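Local atomic coordinates of alpha-glucosidase YIHQ (Escherichia coli, PDB entry 5AEG), a protein that hydrolyses sulfoquinovosyl diacylglycerides, and simple sulfoquinovosides such as sulfoquinovosyl glycerol, to release sulfoquinovose for sulfoglycolysis. Residues A66-I71 against F83-D88; D110-N115 against W218-T223; Q25-L30 against S189-Y194; S73-G78 against T92-A97. All coordinates share one frame; numbering follows the deposited sequence.

Interaction 1: residues A66-I71 against F83-D88; sequences ALTDAI and FSRGSD
In Arg-85, CG stands anti to the backbone N (chi1 -177°) and the chain then bends at chi2 (68°), which sets CD beside Ala-66 O and 3.5 Å from Thr-68 OG1. Beyond the bend, NH1 donates to Ala-66 O at 2.8 Å, meeting a lone pair in the carbonyl plane, while the oxygen lies close to the guanidinium plane. Thr-68 CG2 rests over one guanidinium face. An alanine in place of Arg-85 would probably leave Ala-66 O without this charged donor and open a gap beside Thr-68. Thr-68 OG1 itself donates to Asp-69 OD1 from above the carboxylate plane, and that same oxygen is in a salt bridge with Lys-34. The other oxygen, OD2, accepts from a water that is held in turn by Gly-86 N.

The backbones of Asp-69 and Ser-84 form a hydrogen-bonded antiparallel pair, with Asp-69 N 3.1 Å from Ser-84 O and Ser-84 N 2.9 Å from Asp-69 O. Behind their side chains, on the face occupied by Ala-70 and Phe-83, the packing is apolar. The Leu-67 and Phe-83 side chains cross at about a right angle, Leu-67 CD1 3.7 Å from Phe-83 CB, and the Phe-83 ring also makes an edge-to-face contact with His-32. The two strands, 56-74 and 79-85, follow each other in the chain and make a beta hairpin of the galactose mutarotase-like N-terminal domain of family 31 glycosidases.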
loop_
_atom_site.group_PDB
_atom_site.type_symbol
_atom_site.label_atom_id
_atom_site.label_comp_id
_atom_site.label_asym_id
_atom_site.label_seq_id
_atom_site.Cartn_x
_atom_site.Cartn_y
_atom_site.Cartn_z
ATOM N N ALA A 66 16.922 25.824 -17.435
ATOM C CA ALA A 66 16.994 26.396 -16.118
ATOM C C ALA A 66 16.420 27.789 -16.182
ATOM O O ALA A 66 16.827 28.580 -17.076
ATOM C CB ALA A 66 18.462 26.447 -15.673
ATOM N N LEU A 67 15.426 28.058 -15.339
ATOM C CA LEU A 67 14.796 29.364 -15.227
ATOM C C LEU A 67 15.563 30.148 -14.171
ATOM O O LEU A 67 15.204 30.221 -13.014
ATOM C CB LEU A 67 13.312 29.297 -14.990
ATOM C CG LEU A 67 12.528 28.460 -15.964
ATOM C CD1 LEU A 67 11.049 28.654 -15.671
ATOM C CD2 LEU A 67 12.795 28.797 -17.414
ATOM N N THR A 68 16.645 30.759 -14.654
ATOM C CA THR A 68 17.601 31.419 -13.792
ATOM C C THR A 68 17.088 32.790 -13.273
ATOM O O THR A 68 17.482 33.254 -12.173
ATOM C CB THR A 68 18.882 31.649 -14.543
ATOM O OG1 THR A 68 18.584 32.371 -15.743
ATOM C CG2 THR A 68 19.582 30.315 -14.898
ATOM N N ASP A 69 16.185 33.423 -14.013
ATOM C CA ASP A 69 15.752 34.785 -13.655
ATOM C C ASP A 69 14.453 34.768 -12.921
ATOM O O ASP A 69 13.515 34.028 -13.274
ATOM C CB ASP A 69 15.541 35.648 -14.924
ATOM C CG ASP A 69 16.737 35.672 -15.839
ATOM O OD1 ASP A 69 17.861 35.362 -15.377
ATOM O OD2 ASP A 69 16.558 35.932 -17.058
ATOM N N ALA A 70 14.346 35.582 -11.867
ATOM C CA ALA A 70 13.113 35.670 -11.118
ATOM C C ALA A 70 12.756 37.125 -10.774
ATOM O O ALA A 70 13.610 37.851 -10.306
ATOM C CB ALA A 70 13.240 34.897 -9.826
ATOM N N ILE A 71 11.487 37.474 -10.958
ATOM C CA ILE A 71 10.921 38.736 -10.460
ATOM C C ILE A 71 9.782 38.420 -9.519
ATOM O O ILE A 71 8.832 37.685 -9.860
ATOM C CB ILE A 71 10.351 39.582 -11.593
ATOM C CG1 ILE A 71 11.447 39.932 -12.586
ATOM C CG2 ILE A 71 9.716 40.884 -11.041
ATOM C CD1 ILE A 71 10.914 40.613 -13.848
ATOM N N PHE A 83 9.288 33.294 -12.983
ATOM C CA PHE A 83 10.604 32.750 -13.401
ATOM C C PHE A 83 10.719 32.818 -14.928
ATOM O O PHE A 83 9.748 32.589 -15.636
ATOM C CB PHE A 83 10.755 31.236 -13.005
ATOM C CG PHE A 83 10.915 30.996 -11.547
ATOM C CD1 PHE A 83 12.128 31.016 -10.972
ATOM C CD2 PHE A 83 9.818 30.706 -10.781
ATOM C CE1 PHE A 83 12.306 30.758 -9.627
ATOM C CE2 PHE A 83 9.968 30.407 -9.445
ATOM C CZ PHE A 83 11.179 30.460 -8.864
ATOM N N SER A 84 11.929 33.015 -15.425
ATOM C CA SER A 84 12.051 33.109 -16.800
ATOM C C SER A 84 13.479 32.831 -17.213
ATOM O O SER A 84 14.419 32.721 -16.410
ATOM C CB SER A 84 11.553 34.507 -17.299
ATOM O OG SER A 84 12.513 35.440 -16.866
ATOM N N ARG A 85 13.628 32.627 -18.508
ATOM C CA ARG A 85 14.952 32.513 -19.129
ATOM C C ARG A 85 14.877 33.216 -20.527
ATOM O O ARG A 85 13.976 32.962 -21.313
ATOM C CB ARG A 85 15.324 31.061 -19.354
ATOM C CG ARG A 85 16.704 30.870 -19.924
ATOM C CD ARG A 85 17.709 31.270 -18.904
ATOM N NE ARG A 85 19.039 30.977 -19.420
ATOM C CZ ARG A 85 19.663 29.802 -19.312
ATOM N NH1 ARG A 85 19.098 28.741 -18.685
ATOM N NH2 ARG A 85 20.875 29.694 -19.841
ATOM N N GLY A 86 15.758 34.172 -20.763
ATOM C CA GLY A 86 15.673 34.983 -22.035
ATOM C C GLY A 86 14.398 35.734 -22.113
ATOM O O GLY A 86 13.881 36.218 -21.088
ATOM N N SER A 87 13.828 35.843 -23.316
ATOM C CA SER A 87 12.618 36.595 -23.553
ATOM C C SER A 87 11.358 35.798 -23.679
ATOM O O SER A 87 10.297 36.394 -23.605
ATOM C CB SER A 87 12.721 37.405 -24.881
ATOM O OG SER A 87 12.768 36.520 -25.977
ATOM N N ASP A 88 11.477 34.484 -23.859
ATOM C CA ASP A 88 10.432 33.630 -24.459
ATOM C C ASP A 88 9.986 32.435 -23.551
ATOM O O ASP A 88 9.068 31.745 -23.921
ATOM C CB ASP A 88 10.935 33.031 -25.828
ATOM C CG ASP A 88 12.332 32.272 -25.689
ATOM O OD1 ASP A 88 12.978 32.440 -24.619
ATOM O OD2 ASP A 88 12.858 31.563 -26.612
HETATM O O HOH W 1 17.951 35.124 -19.285
#

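Interaction 2: residues D110-N115 against W218-T223; sequences DNLNHN and WEDKAT
The carboxylate of Asp-220 lies under Leu-112, whose CD2 methyl sits over its plane, 3.2 Å from Asp-220 OD2 and 3.5 Å from Asp-220 OD1. OD2 also accepts from Gln-108 NE2, so the group is gripped by a polar partner as well as covered by a methyl. The His-114 ring is held at its edge: ND1 points in plane at the syn lone pair of Asp-110 OD1, 2.7 Å away and almost straight (174°). OD1 takes a second N-H, from Asn-111 N, on its anti side and out of the carboxylate plane. The indole of Trp-218 turns away from residues 110-115, meeting the Tyr-202 ring and making a cation-pi contact with Arg-116.

Both segments contain connections within the beta-sandwich N-terminal domain. Residues 110-115 join strand 103-109 to strand 116-122, and residues 218-220 join strand 212-217 to strand 221-228; since 103-109 pairs with 221-228 and 116-122 with 212-217, the two links run close together. The first is shaped by a type I turn from Asn-111 to His-114, with an Asx turn in which Asn-111 OD1 accepts from Asn-113 N, and by an inverse gamma turn centred on His-114. These bends present carbonyls to the second link. His-114 O lies 3.3 Å from Asp-220 CB, and Asn-115 O approaches Trp-218 CA at 3.4 Å in a CA-H...O contact.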
loop_
_atom_site.group_PDB
_atom_site.type_symbol
_atom_site.label_atom_id
_atom_site.label_comp_id
_atom_site.label_asym_id
_atom_site.label_seq_id
_atom_site.Cartn_x
_atom_site.Cartn_y
_atom_site.Cartn_z
ATOM N N ASP A 110 4.471 28.540 -18.651
ATOM C CA ASP A 110 3.949 29.463 -19.699
ATOM C C ASP A 110 2.979 28.850 -20.633
ATOM O O ASP A 110 1.940 29.360 -20.895
ATOM C CB ASP A 110 5.129 30.089 -20.505
ATOM C CG ASP A 110 6.184 29.038 -21.072
ATOM O OD1 ASP A 110 6.036 27.757 -20.856
ATOM O OD2 ASP A 110 7.252 29.464 -21.685
ATOM N N ASN A 111 3.290 27.694 -21.162
ATOM C CA ASN A 111 2.267 26.981 -21.937
ATOM C C ASN A 111 2.324 25.467 -21.739
ATOM O O ASN A 111 3.407 24.902 -21.305
ATOM C CB ASN A 111 2.428 27.361 -23.401
ATOM C CG ASN A 111 3.751 26.919 -23.973
ATOM O OD1 ASN A 111 3.971 25.735 -24.251
ATOM N ND2 ASN A 111 4.643 27.845 -24.147
ATOM N N LEU A 112 1.213 24.851 -22.161
ATOM C CA LEU A 112 0.971 23.411 -22.087
ATOM C C LEU A 112 2.048 22.608 -22.765
ATOM O O LEU A 112 2.259 21.484 -22.361
ATOM C CB LEU A 112 -0.393 22.989 -22.710
ATOM C CG LEU A 112 -1.707 23.126 -21.929
ATOM C CD1 LEU A 112 -2.847 22.524 -22.762
ATOM C CD2 LEU A 112 -1.664 22.473 -20.549
ATOM N N ASN A 113 2.785 23.173 -23.739
ATOM C CA ASN A 113 3.800 22.379 -24.424
ATOM C C ASN A 113 5.003 22.104 -23.580
ATOM O O ASN A 113 5.744 21.181 -23.845
ATOM C CB ASN A 113 4.233 23.012 -25.746
ATOM C CG ASN A 113 3.084 23.062 -26.722
ATOM O OD1 ASN A 113 2.499 22.040 -26.998
ATOM N ND2 ASN A 113 2.668 24.240 -27.100
ATOM N N HIS A 114 5.182 22.912 -22.550
ATOM C CA HIS A 114 6.296 22.671 -21.646
ATOM C C HIS A 114 5.740 21.731 -20.579
ATOM O O HIS A 114 5.274 22.164 -19.530
ATOM C CB HIS A 114 6.846 23.951 -21.049
ATOM C CG HIS A 114 7.719 24.698 -21.999
ATOM N ND1 HIS A 114 7.686 26.067 -22.118
ATOM C CD2 HIS A 114 8.622 24.266 -22.907
ATOM C CE1 HIS A 114 8.551 26.451 -23.040
ATOM N NE2 HIS A 114 9.159 25.382 -23.508
ATOM N N ASN A 115 5.762 20.436 -20.903
ATOM C CA ASN A 115 5.192 19.390 -20.014
ATOM C C ASN A 115 6.183 18.658 -19.095
ATOM O O ASN A 115 5.971 17.475 -18.742
ATOM C CB ASN A 115 4.439 18.400 -20.874
ATOM C CG ASN A 115 5.343 17.564 -21.755
ATOM O OD1 ASN A 115 6.533 17.863 -22.009
ATOM N ND2 ASN A 115 4.807 16.431 -22.158
ATOM N N TRP A 218 5.974 15.164 -14.900
ATOM C CA TRP A 218 5.634 15.151 -16.325
ATOM C C TRP A 218 4.331 15.881 -16.518
ATOM O O TRP A 218 3.303 15.303 -16.911
ATOM C CB TRP A 218 5.560 13.737 -16.859
ATOM C CG TRP A 218 6.895 13.118 -16.928
ATOM C CD1 TRP A 218 8.019 13.575 -16.349
ATOM C CD2 TRP A 218 7.233 11.837 -17.511
ATOM N NE1 TRP A 218 9.070 12.754 -16.637
ATOM C CE2 TRP A 218 8.595 11.647 -17.308
ATOM C CE3 TRP A 218 6.517 10.883 -18.243
ATOM C CZ2 TRP A 218 9.277 10.525 -17.803
ATOM C CZ3 TRP A 218 7.192 9.743 -18.717
ATOM C CH2 TRP A 218 8.549 9.589 -18.509
ATOM N N GLU A 219 4.327 17.158 -16.194
ATOM C CA GLU A 219 3.163 17.997 -16.404
ATOM C C GLU A 219 3.663 19.457 -16.491
ATOM O O GLU A 219 4.814 19.746 -16.188
ATOM C CB GLU A 219 2.129 17.858 -15.297
ATOM C CG GLU A 219 0.702 18.092 -15.745
ATOM C CD GLU A 219 -0.361 17.544 -14.830
ATOM O OE1 GLU A 219 -0.106 16.702 -13.903
ATOM O OE2 GLU A 219 -1.515 17.972 -15.043
ATOM N N ASP A 220 2.798 20.310 -17.026
ATOM C CA ASP A 220 3.034 21.738 -17.129
ATOM C C ASP A 220 2.619 22.538 -15.963
ATOM O O ASP A 220 2.836 23.777 -15.947
ATOM C CB ASP A 220 2.238 22.237 -18.367
ATOM C CG ASP A 220 0.729 22.109 -18.151
ATOM O OD1 ASP A 220 0.233 20.973 -18.048
ATOM O OD2 ASP A 220 0.045 23.117 -17.939
ATOM N N LYS A 221 2.054 21.902 -14.926
ATOM C CA LYS A 221 1.685 22.599 -13.723
ATOM C C LYS A 221 1.929 21.686 -12.545
ATOM O O LYS A 221 2.001 20.455 -12.700
ATOM C CB LYS A 221 0.217 22.985 -13.788
ATOM C CG LYS A 221 -0.811 21.849 -13.644
ATOM C CD LYS A 221 -2.210 22.198 -14.188
ATOM C CE LYS A 221 -3.378 21.810 -13.279
ATOM N NZ LYS A 221 -3.571 20.360 -12.966
ATOM N N ALA A 222 2.077 22.275 -11.377
ATOM C CA ALA A 222 2.201 21.488 -10.141
ATOM C C ALA A 222 1.641 22.220 -8.962
ATOM O O ALA A 222 1.815 23.443 -8.845
ATOM C CB ALA A 222 3.638 21.189 -9.917
ATOM N N THR A 223 1.023 21.484 -8.051
ATOM C CA THR A 223 0.565 22.039 -6.791
ATOM C C THR A 223 1.112 21.194 -5.650
ATOM O O THR A 223 0.830 19.968 -5.625
ATOM C CB THR A 223 -0.943 21.970 -6.730
ATOM O OG1 THR A 223 -1.493 22.773 -7.805
ATOM C CG2 THR A 223 -1.415 22.485 -5.406
#

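Interaction 3: residues Q25-L30 against S189-Y194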
loop_
_atom_site.group_PDB
_atom_site.type_symbol
_atom_site.label_atom_id
_atom_site.label_comp_id
_atom_site.label_asym_id
_atom_site.label_seq_id
_atom_site.Cartn_x
_atom_site.Cartn_y
_atom_site.Cartn_z
ATOM N N GLN A 25 7.872 28.122 8.864
ATOM C CA GLN A 25 8.124 27.775 10.293
ATOM C C GLN A 25 9.511 27.388 10.566
ATOM O O GLN A 25 9.791 26.347 11.178
ATOM C CB GLN A 25 7.216 26.703 10.744
ATOM C CG GLN A 25 5.855 26.919 10.201
ATOM C CD GLN A 25 4.800 26.488 11.115
ATOM O OE1 GLN A 25 4.902 25.466 11.796
ATOM N NE2 GLN A 25 3.764 27.298 11.183
ATOM N N GLN A 26 10.402 28.197 10.027
ATOM C CA GLN A 26 11.874 28.057 10.090
ATOM C C GLN A 26 12.538 26.981 9.310
ATOM O O GLN A 26 13.767 26.915 9.332
ATOM C CB GLN A 26 12.420 28.007 11.519
ATOM C CG GLN A 26 12.540 29.392 12.086
ATOM C CD GLN A 26 11.781 29.434 13.346
ATOM O OE1 GLN A 26 12.350 29.195 14.421
ATOM N NE2 GLN A 26 10.459 29.642 13.235
ATOM N N ARG A 27 11.787 26.141 8.588
ATOM C CA ARG A 27 12.468 25.201 7.693
ATOM C C ARG A 27 12.778 25.924 6.363
ATOM O O ARG A 27 11.901 26.534 5.794
ATOM C CB ARG A 27 11.446 24.071 7.348
ATOM C CG ARG A 27 11.210 23.047 8.414
ATOM C CD ARG A 27 10.523 23.523 9.662
ATOM N NE ARG A 27 10.004 22.395 10.460
ATOM C CZ ARG A 27 9.237 22.516 11.549
ATOM N NH1 ARG A 27 8.885 23.703 12.011
ATOM N NH2 ARG A 27 8.770 21.436 12.144
ATOM N N LEU A 28 13.989 25.827 5.900
ATOM C CA LEU A 28 14.351 26.356 4.636
ATOM C C LEU A 28 13.762 25.410 3.550
ATOM O O LEU A 28 14.174 24.276 3.482
ATOM C CB LEU A 28 15.857 26.368 4.521
ATOM C CG LEU A 28 16.453 26.860 3.184
ATOM C CD1 LEU A 28 16.007 28.293 2.949
ATOM C CD2 LEU A 28 17.925 26.743 3.056
ATOM N N ILE A 29 12.813 25.905 2.776
ATOM C CA ILE A 29 12.073 25.167 1.713
ATOM C C ILE A 29 12.633 25.401 0.303
ATOM O O ILE A 29 12.876 24.409 -0.418
ATOM C CB ILE A 29 10.550 25.470 1.762
ATOM C CG1 ILE A 29 9.889 25.005 3.085
ATOM C CG2 ILE A 29 9.781 24.765 0.652
ATOM C CD1 ILE A 29 9.994 23.533 3.503
ATOM N N LEU A 30 12.882 26.686 -0.081
ATOM C CA LEU A 30 13.428 27.051 -1.410
ATOM C C LEU A 30 14.579 28.035 -1.290
ATOM O O LEU A 30 14.520 28.953 -0.439
ATOM C CB LEU A 30 12.361 27.737 -2.250
ATOM C CG LEU A 30 11.029 27.081 -2.483
ATOM C CD1 LEU A 30 10.049 28.017 -3.183
ATOM C CD2 LEU A 30 11.222 25.832 -3.349
ATOM N N SER A 189 9.767 14.478 6.009
ATOM C CA SER A 189 11.167 14.720 6.271
ATOM C C SER A 189 11.403 14.775 7.812
ATOM O O SER A 189 10.509 15.211 8.562
ATOM C CB SER A 189 11.527 16.157 5.735
ATOM O OG SER A 189 12.832 16.535 6.240
ATOM N N THR A 190 12.627 14.463 8.204
ATOM C CA THR A 190 13.019 14.616 9.619
ATOM C C THR A 190 13.219 16.085 10.063
ATOM O O THR A 190 13.475 16.282 11.232
ATOM C CB THR A 190 14.170 13.730 10.011
ATOM O OG1 THR A 190 15.313 13.925 9.190
ATOM C CG2 THR A 190 13.709 12.212 9.966
ATOM N N GLN A 191 13.074 17.065 9.145
ATOM C CA GLN A 191 12.815 18.493 9.561
ATOM C C GLN A 191 11.402 18.678 10.044
ATOM O O GLN A 191 10.963 19.767 10.294
ATOM C CB GLN A 191 13.141 19.392 8.390
ATOM C CG GLN A 191 14.622 19.329 8.037
ATOM C CD GLN A 191 15.093 20.512 7.162
ATOM O OE1 GLN A 191 14.640 21.604 7.309
ATOM N NE2 GLN A 191 15.957 20.241 6.215
ATOM N N LYS A 192 10.621 17.567 10.124
ATOM C CA LYS A 192 9.302 17.513 10.660
ATOM C C LYS A 192 8.267 18.312 9.853
ATOM O O LYS A 192 7.568 19.232 10.357
ATOM C CB LYS A 192 9.294 17.848 12.173
ATOM C CG LYS A 192 9.873 16.730 13.006
ATOM C CD LYS A 192 9.799 17.045 14.505
ATOM C CE LYS A 192 10.379 15.918 15.334
ATOM N NZ LYS A 192 10.223 16.287 16.776
ATOM N N TYR A 193 8.208 18.002 8.554
ATOM C CA TYR A 193 7.169 18.488 7.708
ATOM C C TYR A 193 6.794 17.336 6.788
ATOM O O TYR A 193 7.584 16.396 6.631
ATOM C CB TYR A 193 7.593 19.681 6.888
ATOM C CG TYR A 193 8.644 19.452 5.822
ATOM C CD1 TYR A 193 8.288 18.961 4.556
ATOM C CD2 TYR A 193 9.976 19.749 6.031
ATOM C CE1 TYR A 193 9.261 18.772 3.564
ATOM C CE2 TYR A 193 10.937 19.610 5.026
ATOM C CZ TYR A 193 10.533 19.080 3.766
ATOM O OH TYR A 193 11.491 18.840 2.755
ATOM N N TYR A 194 5.669 17.485 6.156
ATOM C CA TYR A 194 5.315 16.605 5.022
ATOM C C TYR A 194 5.148 17.462 3.836
ATOM O O TYR A 194 4.780 18.661 3.957
ATOM C CB TYR A 194 3.990 15.860 5.282
ATOM C CG TYR A 194 2.636 16.630 5.292
ATOM C CD1 TYR A 194 2.067 17.131 4.126
ATOM C CD2 TYR A 194 1.903 16.814 6.469
ATOM C CE1 TYR A 194 0.869 17.844 4.161
ATOM C CE2 TYR A 194 0.688 17.521 6.484
ATOM C CZ TYR A 194 0.198 18.063 5.331
ATOM O OH TYR A 194 -0.999 18.770 5.246
HETATM O O HOH W 2 16.679 22.560 4.479
HETATM O O HOH W 3 13.403 22.159 4.902
HETATM O O HOH W 4 15.954 23.991 7.018
#
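Hydrogen bonds from Arg-27 to main-chain carbonyls dominate the polar contact. Its NE donates to Gln-191 O at 2.8 Å, nearly along the C=O axis and close to the guanidinium plane, while NH2 adds weak bonds to Gln-191 O and Lys-192 O. From the same plane NH1 reaches back to Gln-25 O, 2.9 Å away, fixing the rotation of the group. An alanine in place of Arg-27 would probably leave the carbonyls of Gln-25 and Gln-191 without these donors and the turn at 189-193 less firmly tied to strand 27-32.

Water-mediated links form a second group. Three waters join the Leu-28 backbone to the Gln-191 amide: OE1 accepts from two of them, and NE2 donates to the third as well as to Asp-127.

Apolar contact is lighter. Ile-29 CD1 lies over one face of the Tyr-193 ring, 4.3 Å from Tyr-193 CE2.

Ile-29 and Leu-30 form a classic beta bulge opposite Leu-22 of strand 20-24. Residues 189-193 make the tight turn between strands 186-189 and 193-197, where Lys-192 packs on Tyr-232 of helix 232-243, and Arg-27 and Tyr-193 both touch Cys-228 of strand 221-228.

Interaction 4: residues S73-G78 against T92-A97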
loop_
_atom_site.group_PDB
_atom_site.type_symbol
_atom_site.label_atom_id
_atom_site.label_comp_id
_atom_site.label_asym_id
_atom_site.label_seq_id
_atom_site.Cartn_x
_atom_site.Cartn_y
_atom_site.Cartn_z
ATOM N N SER A 73 6.677 39.697 -7.089
ATOM C CA SER A 73 5.709 40.617 -6.534
ATOM C C SER A 73 5.015 40.083 -5.251
ATOM O O SER A 73 4.846 38.841 -5.075
ATOM C CB SER A 73 4.652 40.898 -7.571
ATOM O OG SER A 73 4.150 39.703 -8.138
ATOM N N GLN A 74 4.649 41.027 -4.361
ATOM C CA GLN A 74 3.640 40.826 -3.289
ATOM C C GLN A 74 2.297 40.552 -3.921
ATOM O O GLN A 74 1.943 41.114 -4.962
ATOM C CB GLN A 74 3.477 42.058 -2.400
ATOM C CG GLN A 74 4.480 42.139 -1.275
ATOM C CD GLN A 74 4.319 40.995 -0.307
ATOM O OE1 GLN A 74 3.236 40.414 -0.188
ATOM N NE2 GLN A 74 5.391 40.650 0.382
ATOM N N SER A 75 1.578 39.646 -3.296
ATOM C CA SER A 75 0.328 39.118 -3.809
ATOM C C SER A 75 -0.720 39.365 -2.670
ATOM O O SER A 75 -0.327 39.687 -1.517
ATOM C CB SER A 75 0.560 37.624 -4.190
ATOM O OG SER A 75 -0.596 36.927 -4.611
ATOM N N PRO A 76 -2.042 39.270 -2.988
ATOM C CA PRO A 76 -3.043 39.277 -1.889
ATOM C C PRO A 76 -2.725 38.227 -0.802
ATOM O O PRO A 76 -2.479 38.574 0.378
ATOM C CB PRO A 76 -4.377 38.961 -2.619
ATOM C CG PRO A 76 -4.015 38.609 -4.039
ATOM C CD PRO A 76 -2.708 39.298 -4.310
ATOM N N ASP A 77 -2.650 36.975 -1.268
ATOM C CA ASP A 77 -2.410 35.797 -0.447
ATOM C C ASP A 77 -0.967 35.654 0.040
ATOM O O ASP A 77 -0.735 35.202 1.151
ATOM C CB ASP A 77 -2.798 34.529 -1.231
ATOM C CG ASP A 77 -4.280 34.479 -1.578
ATOM O OD1 ASP A 77 -4.817 35.496 -2.073
ATOM O OD2 ASP A 77 -4.902 33.415 -1.349
ATOM N N GLY A 78 0.007 35.989 -0.793
ATOM C CA GLY A 78 1.407 35.889 -0.374
ATOM C C GLY A 78 2.351 36.500 -1.402
ATOM O O GLY A 78 2.478 37.747 -1.466
ATOM N N THR A 92 5.244 30.648 -13.637
ATOM C CA THR A 92 4.887 31.414 -12.409
ATOM C C THR A 92 4.736 30.474 -11.219
ATOM O O THR A 92 4.243 29.348 -11.363
ATOM C CB THR A 92 3.571 32.179 -12.517
ATOM O OG1 THR A 92 2.593 31.254 -12.847
ATOM C CG2 THR A 92 3.610 33.226 -13.644
ATOM N N LEU A 93 5.195 30.928 -10.071
ATOM C CA LEU A 93 5.042 30.198 -8.813
ATOM C C LEU A 93 4.343 31.098 -7.842
ATOM O O LEU A 93 4.867 32.181 -7.507
ATOM C CB LEU A 93 6.413 29.798 -8.267
ATOM C CG LEU A 93 6.398 29.185 -6.848
ATOM C CD1 LEU A 93 5.655 27.846 -6.898
ATOM C CD2 LEU A 93 7.768 29.055 -6.269
ATOM N N ASN A 94 3.136 30.731 -7.464
ATOM C CA ASN A 94 2.424 31.381 -6.417
ATOM C C ASN A 94 2.687 30.697 -5.075
ATOM O O ASN A 94 2.575 29.446 -4.962
ATOM C CB ASN A 94 0.927 31.382 -6.703
ATOM C CG ASN A 94 0.325 32.733 -6.443
ATOM O OD1 ASN A 94 0.238 33.532 -7.376
ATOM N ND2 ASN A 94 0.013 33.047 -5.163
ATOM N N ILE A 95 2.957 31.516 -4.071
ATOM C CA ILE A 95 3.273 31.093 -2.706
ATOM C C ILE A 95 2.249 31.742 -1.801
ATOM O O ILE A 95 2.034 33.008 -1.832
ATOM C CB ILE A 95 4.639 31.554 -2.295
ATOM C CG1 ILE A 95 5.683 31.009 -3.230
ATOM C CG2 ILE A 95 4.998 31.170 -0.831
ATOM C CD1 ILE A 95 7.090 31.503 -2.890
ATOM N N SER A 96 1.584 30.884 -1.028
ATOM C CA SER A 96 0.480 31.299 -0.166
ATOM C C SER A 96 0.323 30.334 1.025
ATOM O O SER A 96 0.973 29.271 1.040
ATOM C CB SER A 96 -0.786 31.508 -0.961
ATOM O OG SER A 96 -1.538 30.351 -1.289
ATOM N N ALA A 97 -0.348 30.795 2.078
ATOM C CA ALA A 97 -1.039 29.904 3.078
ATOM C C ALA A 97 -2.393 29.415 2.486
ATOM O O ALA A 97 -3.060 30.136 1.734
ATOM C CB ALA A 97 -1.247 30.616 4.408
HETATM O O HOH W 5 -4.152 30.361 -1.187
#
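Gly-78 CA approaches Ile-95 O at 3.3 Å in a CA-H...O contact, with the CA atoms of Gly-78 and Ser-96 4.7 Å apart. A CB on this residue would point at the strand and collide with Ile-95 O, so the close approach depends on glycine. Beside it, Asp-77 CB meets Ser-96 CB at 3.6 Å, two methylenes touching ahead of their polar ends. A looser contact joins Ser-75 to Asn-94: Ser-75 OG, anti to the backbone N (chi1 175°), stands 4.0 Å from Asn-94 ND2, which is packing between polar groups.

The polar ends of Asp-77 and Ser-96 are joined by a water. It accepts from Ser-96 OG at 2.6 Å and donates to Asp-77 OD2 and to Ala-97 O, so a single molecule ties the side chain of the turn to the strand. Gly-78 N, by contrast, is buried by the contact with no partner in the model.

Three successive antiparallel strands, 56-74, 79-85 and 89-97, form a beta meander here. Residues 75-78 are the turn between the first two, and they lean past the start of the middle strand onto the end of the third. Ser-75 N bonds to Gly-78 O at 2.8 Å and closes this turn.

Further out, backbone bonds of Ser-73 with Leu-80 and of Ile-95 with Trp-79 hold both segments to strand 79-85. On its other edge strand 89-97 is bonded to strand 103-109, through the backbones of Asn-94 and Glu-106, and the Ile-95 side chain is packed between Ile-81 and Leu-105, with Leu-9 and Phe-11 also touching it.

Overall arrangement
Interactions 1 and 4 share strand 56-74 and lie at different points along the same meander, their centres about 18 Å apart; they touch where Phe-83 CE2 packs 3.8 Å from Leu-93 CB. Interaction 3 joins this packing through Leu-30 CD1, 4.0 Å from Leu-93 CD2, so residues 25-30 connect the meander with the turn before strand 193-197. Interaction 2, centred about 15 Å from interaction 1, meets it where Asp-88 O lies 3.7 Å from Asp-110 OD2, and it involves strand 221-228, the sheet neighbour of 193-197. All four belong to the beta-rich N-terminal part of the chain, away from the nucleophile Asp-405 and the probable proton donor Asp-472 in the barrel.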